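Local coordinates for surface protein SPB1 (Streptococcus agalactiae, PDB 4UZG) that forms the backbone subunit of the group B streptococcus type 2b pilus, probably polymerised into the fibre by sortases, at residues 15-26 with 120-131. Numbering follows the deposited sequence.
Sequences DTVKYTITYKNA and INTITVTYTGVL
Val17 and Gly129, Tyr19 and Tyr127, Ile21 and Val125, and Tyr23 and Ile123 each exchange two backbone hydrogen bonds, illustrating how antiparallel strands separated by some ninety residues of sequence are zipped into one sheet. A further bond runs from Leu131 N to Asp15 O (3.0 Å). Beyond Tyr23 the register slips by one residue: a beta bulge at Lys24 and Asn25 brings Ala26 opposite Asn121, where both bonds are restored.

Two tyrosines meet on the buried face, among aliphatic side chains. The Tyr19 and Tyr127 rings are almost parallel, 8° apart, but slid so far that they barely overlap, with centroids 4.7 Å apart. Over one face of the Tyr127 ring lies Tyr19 CB, a CH-pi contact 3.6 Å from the ring centroid, while Tyr127 OH lies over a face of Tyr19 and Val17 CG1 over the opposite one. Tyr127 CG sits between its own backbone N and carbonyl carbon (chi1 70°), which swings the ring across to Tyr19; Ile21 CD1 meets its edge at CE1 (3.9 Å).

The other face is rich in threonine. Thr20 CG2 touches Thr124 CG2 at 3.7 Å. In the conformer given, Lys18 CE lies against Thr126 CB, and a water links Lys18 NZ (2.7 Å) to Thr126 OG1.

In what is probably an immunoglobulin-like fold, as in other Gram-positive backbone pilins, strand 4-6 flanks 16-26 and strand 50-62 flanks 121-131, while strand 146-153 packs against Ile21 and Tyr23, and Phe91 meets Tyr127 edge-to-face.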
loop_
_atom_site.group_PDB
_atom_site.type_symbol
_atom_site.label_atom_id
_atom_site.label_comp_id
_atom_site.label_asym_id
_atom_site.label_seq_id
_atom_site.Cartn_x
_atom_site.Cartn_y
_atom_site.Cartn_z
ATOM N N ASP A 15 1.450 3.301 6.431
ATOM C CA ASP A 15 2.735 3.419 5.747
ATOM C C ASP A 15 2.646 4.418 4.579
ATOM O O ASP A 15 1.607 4.617 3.949
ATOM C CB ASP A 15 3.197 2.087 5.158
ATOM C CG ASP A 15 3.723 1.082 6.166
ATOM O OD1 ASP A 15 3.820 1.378 7.371
ATOM O OD2 ASP A 15 4.052 -0.032 5.689
ATOM N N THR A 16 3.792 5.010 4.298
ATOM C CA THR A 16 3.990 5.798 3.090
ATOM C C THR A 16 4.240 4.853 1.916
ATOM O O THR A 16 5.146 4.009 1.959
ATOM C CB THR A 16 5.176 6.738 3.256
ATOM O OG1 THR A 16 4.905 7.607 4.353
ATOM C CG2 THR A 16 5.413 7.562 1.989
ATOM N N VAL A 17 3.434 5.010 0.874
ATOM C CA VAL A 17 3.555 4.298 -0.379
ATOM C C VAL A 17 4.224 5.231 -1.375
ATOM O O VAL A 17 3.732 6.327 -1.617
ATOM C CB VAL A 17 2.159 3.911 -0.912
ATOM C CG1 VAL A 17 2.275 3.206 -2.252
ATOM C CG2 VAL A 17 1.403 3.042 0.101
ATOM N N LYS A 18 5.373 4.834 -1.929
ATOM C CA LYS A 18 5.998 5.633 -2.988
ATOM C C LYS A 18 5.675 5.027 -4.327
ATOM O O LYS A 18 5.988 3.856 -4.599
ATOM C CB LYS A 18 7.505 5.778 -2.838
ATOM C CG LYS A 18 8.024 6.789 -3.845
ATOM C CD LYS A 18 9.419 7.300 -3.532
ATOM C CE LYS A 18 9.694 8.640 -4.218
ATOM N NZ LYS A 18 8.816 9.723 -3.679
ATOM N N TYR A 19 5.012 5.842 -5.137
ATOM C CA TYR A 19 4.611 5.492 -6.485
ATOM C C TYR A 19 5.571 6.070 -7.517
ATOM O O TYR A 19 6.086 7.181 -7.342
ATOM C CB TYR A 19 3.257 6.114 -6.776
ATOM C CG TYR A 19 2.067 5.553 -6.023
ATOM C CD1 TYR A 19 1.342 4.505 -6.543
ATOM C CD2 TYR A 19 1.635 6.104 -4.831
ATOM C CE1 TYR A 19 0.203 4.027 -5.925
ATOM C CE2 TYR A 19 0.495 5.624 -4.184
ATOM C CZ TYR A 19 -0.222 4.592 -4.730
ATOM O OH TYR A 19 -1.363 4.187 -4.082
ATOM N N THR A 20 5.763 5.333 -8.606
ATOM C CA THR A 20 6.530 5.790 -9.747
ATOM C C THR A 20 5.736 5.551 -11.027
ATOM O O THR A 20 5.307 4.425 -11.281
ATOM C CB THR A 20 7.891 5.071 -9.850
ATOM O OG1 THR A 20 8.618 5.274 -8.631
ATOM C CG2 THR A 20 8.721 5.630 -10.995
ATOM N N ILE A 21 5.546 6.616 -11.803
ATOM C CA ILE A 21 4.938 6.529 -13.127
ATOM C C ILE A 21 6.059 6.776 -14.129
ATOM O O ILE A 21 6.756 7.786 -14.036
ATOM C CB ILE A 21 3.862 7.606 -13.324
ATOM C CG1 ILE A 21 2.738 7.445 -12.303
ATOM C CG2 ILE A 21 3.341 7.553 -14.760
ATOM C CD1 ILE A 21 1.884 8.705 -12.183
ATOM N N THR A 22 6.229 5.883 -15.087
ATOM C CA THR A 22 7.303 5.957 -16.086
ATOM C C THR A 22 6.680 5.885 -17.483
ATOM O O THR A 22 5.858 4.987 -17.741
ATOM C CB THR A 22 8.340 4.784 -15.871
ATOM O OG1 THR A 22 8.869 4.844 -14.530
ATOM C CG2 THR A 22 9.485 4.829 -16.867
ATOM N N TYR A 23 7.086 6.790 -18.376
ATOM C CA TYR A 23 6.631 6.804 -19.758
ATOM C C TYR A 23 7.864 6.989 -20.622
ATOM O O TYR A 23 8.515 8.021 -20.581
ATOM C CB TYR A 23 5.664 7.951 -19.955
ATOM C CG TYR A 23 5.115 8.102 -21.347
ATOM C CD1 TYR A 23 4.004 7.383 -21.754
ATOM C CD2 TYR A 23 5.639 9.051 -22.209
ATOM C CE1 TYR A 23 3.449 7.572 -22.993
ATOM C CE2 TYR A 23 5.100 9.249 -23.471
ATOM C CZ TYR A 23 4.009 8.502 -23.853
ATOM O OH TYR A 23 3.457 8.713 -25.091
ATOM N N LYS A 24 8.176 5.975 -21.410
ATOM C CA LYS A 24 9.431 5.919 -22.141
ATOM C C LYS A 24 9.365 6.419 -23.553
ATOM O O LYS A 24 10.392 6.501 -24.237
ATOM C CB LYS A 24 9.968 4.500 -22.142
ATOM C CG LYS A 24 10.457 4.031 -20.778
ATOM C CD LYS A 24 11.569 3.004 -21.027
ATOM C CE LYS A 24 11.852 2.066 -19.897
ATOM N NZ LYS A 24 10.678 1.217 -19.630
ATOM N N ASN A 25 8.201 6.767 -24.028
ATOM C CA ASN A 25 8.156 7.106 -25.443
ATOM C C ASN A 25 7.996 8.584 -25.775
ATOM O O ASN A 25 7.369 8.907 -26.778
ATOM C CB ASN A 25 7.087 6.217 -26.053
ATOM C CG ASN A 25 7.360 4.746 -25.734
ATOM O OD1 ASN A 25 8.520 4.333 -25.682
ATOM N ND2 ASN A 25 6.314 3.957 -25.507
ATOM N N ALA A 26 8.604 9.488 -25.001
ATOM C CA ALA A 26 8.257 10.892 -25.167
ATOM C C ALA A 26 9.130 11.530 -26.241
ATOM O O ALA A 26 10.325 11.748 -26.032
ATOM C CB ALA A 26 8.377 11.610 -23.859
ATOM N N ILE A 120 14.650 10.946 -27.782
ATOM C CA ILE A 120 13.693 10.075 -27.120
ATOM C C ILE A 120 13.872 10.239 -25.623
ATOM O O ILE A 120 14.957 10.041 -25.110
ATOM C CB ILE A 120 13.957 8.621 -27.544
ATOM C CG1 ILE A 120 14.004 8.501 -29.074
ATOM C CG2 ILE A 120 12.910 7.726 -26.956
ATOM C CD1 ILE A 120 14.681 7.268 -29.554
ATOM N N ASN A 121 12.803 10.625 -24.947
ATOM C CA ASN A 121 12.864 10.918 -23.529
ATOM C C ASN A 121 11.956 10.028 -22.705
ATOM O O ASN A 121 10.907 9.580 -23.167
ATOM C CB ASN A 121 12.505 12.383 -23.300
ATOM C CG ASN A 121 13.562 13.305 -23.840
ATOM O OD1 ASN A 121 14.618 13.446 -23.240
ATOM N ND2 ASN A 121 13.297 13.916 -24.980
ATOM N N THR A 122 12.361 9.823 -21.457
ATOM C CA THR A 122 11.533 9.183 -20.459
ATOM C C THR A 122 11.017 10.236 -19.483
ATOM O O THR A 122 11.799 10.983 -18.889
ATOM C CB THR A 122 12.324 8.129 -19.683
ATOM O OG1 THR A 122 12.728 7.103 -20.596
ATOM C CG2 THR A 122 11.480 7.518 -18.572
ATOM N N ILE A 123 9.704 10.275 -19.310
ATOM C CA ILE A 123 9.067 11.084 -18.285
ATOM C C ILE A 123 8.862 10.206 -17.069
ATOM O O ILE A 123 8.304 9.122 -17.175
ATOM C CB ILE A 123 7.715 11.630 -18.777
ATOM C CG1 ILE A 123 7.899 12.577 -19.967
ATOM C CG2 ILE A 123 6.981 12.340 -17.637
ATOM C CD1 ILE A 123 6.584 12.919 -20.701
ATOM N N THR A 124 9.324 10.673 -15.912
ATOM C CA THR A 124 9.105 9.963 -14.657
ATOM C C THR A 124 8.421 10.919 -13.682
ATOM O O THR A 124 8.859 12.049 -13.498
ATOM C CB THR A 124 10.424 9.426 -14.036
ATOM O OG1 THR A 124 11.144 8.705 -15.034
ATOM C CG2 THR A 124 10.160 8.519 -12.867
ATOM N N VAL A 125 7.363 10.433 -13.036
ATOM C CA VAL A 125 6.735 11.142 -11.933
ATOM C C VAL A 125 6.768 10.220 -10.726
ATOM O O VAL A 125 6.200 9.130 -10.762
ATOM C CB VAL A 125 5.275 11.541 -12.250
ATOM C CG1 VAL A 125 4.610 12.211 -11.039
ATOM C CG2 VAL A 125 5.194 12.443 -13.473
ATOM N N THR A 126 7.409 10.659 -9.656
ATOM C CA THR A 126 7.311 9.957 -8.397
ATOM C C THR A 126 6.466 10.793 -7.450
ATOM O O THR A 126 6.470 12.026 -7.504
ATOM C CB THR A 126 8.668 9.688 -7.771
ATOM O OG1 THR A 126 9.307 10.914 -7.424
ATOM C CG2 THR A 126 9.549 8.888 -8.683
ATOM N N TYR A 127 5.715 10.123 -6.574
ATOM C CA TYR A 127 4.903 10.808 -5.585
ATOM C C TYR A 127 4.579 9.802 -4.488
ATOM O O TYR A 127 4.873 8.613 -4.630
ATOM C CB TYR A 127 3.619 11.393 -6.218
ATOM C CG TYR A 127 2.598 10.355 -6.652
ATOM C CD1 TYR A 127 2.660 9.740 -7.889
ATOM C CD2 TYR A 127 1.584 9.973 -5.792
ATOM C CE1 TYR A 127 1.732 8.776 -8.259
ATOM C CE2 TYR A 127 0.646 9.005 -6.156
ATOM C CZ TYR A 127 0.740 8.422 -7.389
ATOM O OH TYR A 127 -0.173 7.451 -7.793
ATOM N N THR A 128 3.983 10.274 -3.402
ATOM C CA THR A 128 3.641 9.386 -2.314
ATOM C C THR A 128 2.172 9.505 -1.914
ATOM O O THR A 128 1.480 10.486 -2.225
ATOM C CB THR A 128 4.528 9.624 -1.076
ATOM O OG1 THR A 128 4.301 10.958 -0.630
ATOM C CG2 THR A 128 5.992 9.412 -1.386
ATOM N N GLY A 129 1.718 8.470 -1.216
ATOM C CA GLY A 129 0.438 8.465 -0.542
ATOM C C GLY A 129 0.585 7.708 0.769
ATOM O O GLY A 129 1.648 7.155 1.063
ATOM N N VAL A 130 -0.479 7.682 1.550
ATOM C CA VAL A 130 -0.502 6.994 2.842
ATOM C C VAL A 130 -1.632 5.971 2.849
ATOM O O VAL A 130 -2.782 6.298 2.555
ATOM C CB VAL A 130 -0.643 7.989 4.011
ATOM C CG1 VAL A 130 -0.758 7.244 5.344
ATOM C CG2 VAL A 130 0.531 8.964 4.043
ATOM N N LEU A 131 -1.299 4.713 3.148
ATOM C CA LEU A 131 -2.294 3.658 3.202
ATOM C C LEU A 131 -3.217 3.877 4.396
ATOM O O LEU A 131 -2.729 4.144 5.505
ATOM C CB LEU A 131 -1.596 2.294 3.294
ATOM C CG LEU A 131 -2.486 1.054 3.179
ATOM C CD1 LEU A 131 -3.142 0.984 1.813
ATOM C CD2 LEU A 131 -1.686 -0.197 3.445
HETATM O O HOH W 1 8.447 12.026 -5.052
HETATM O O HOH W 2 12.729 6.693 -23.346
#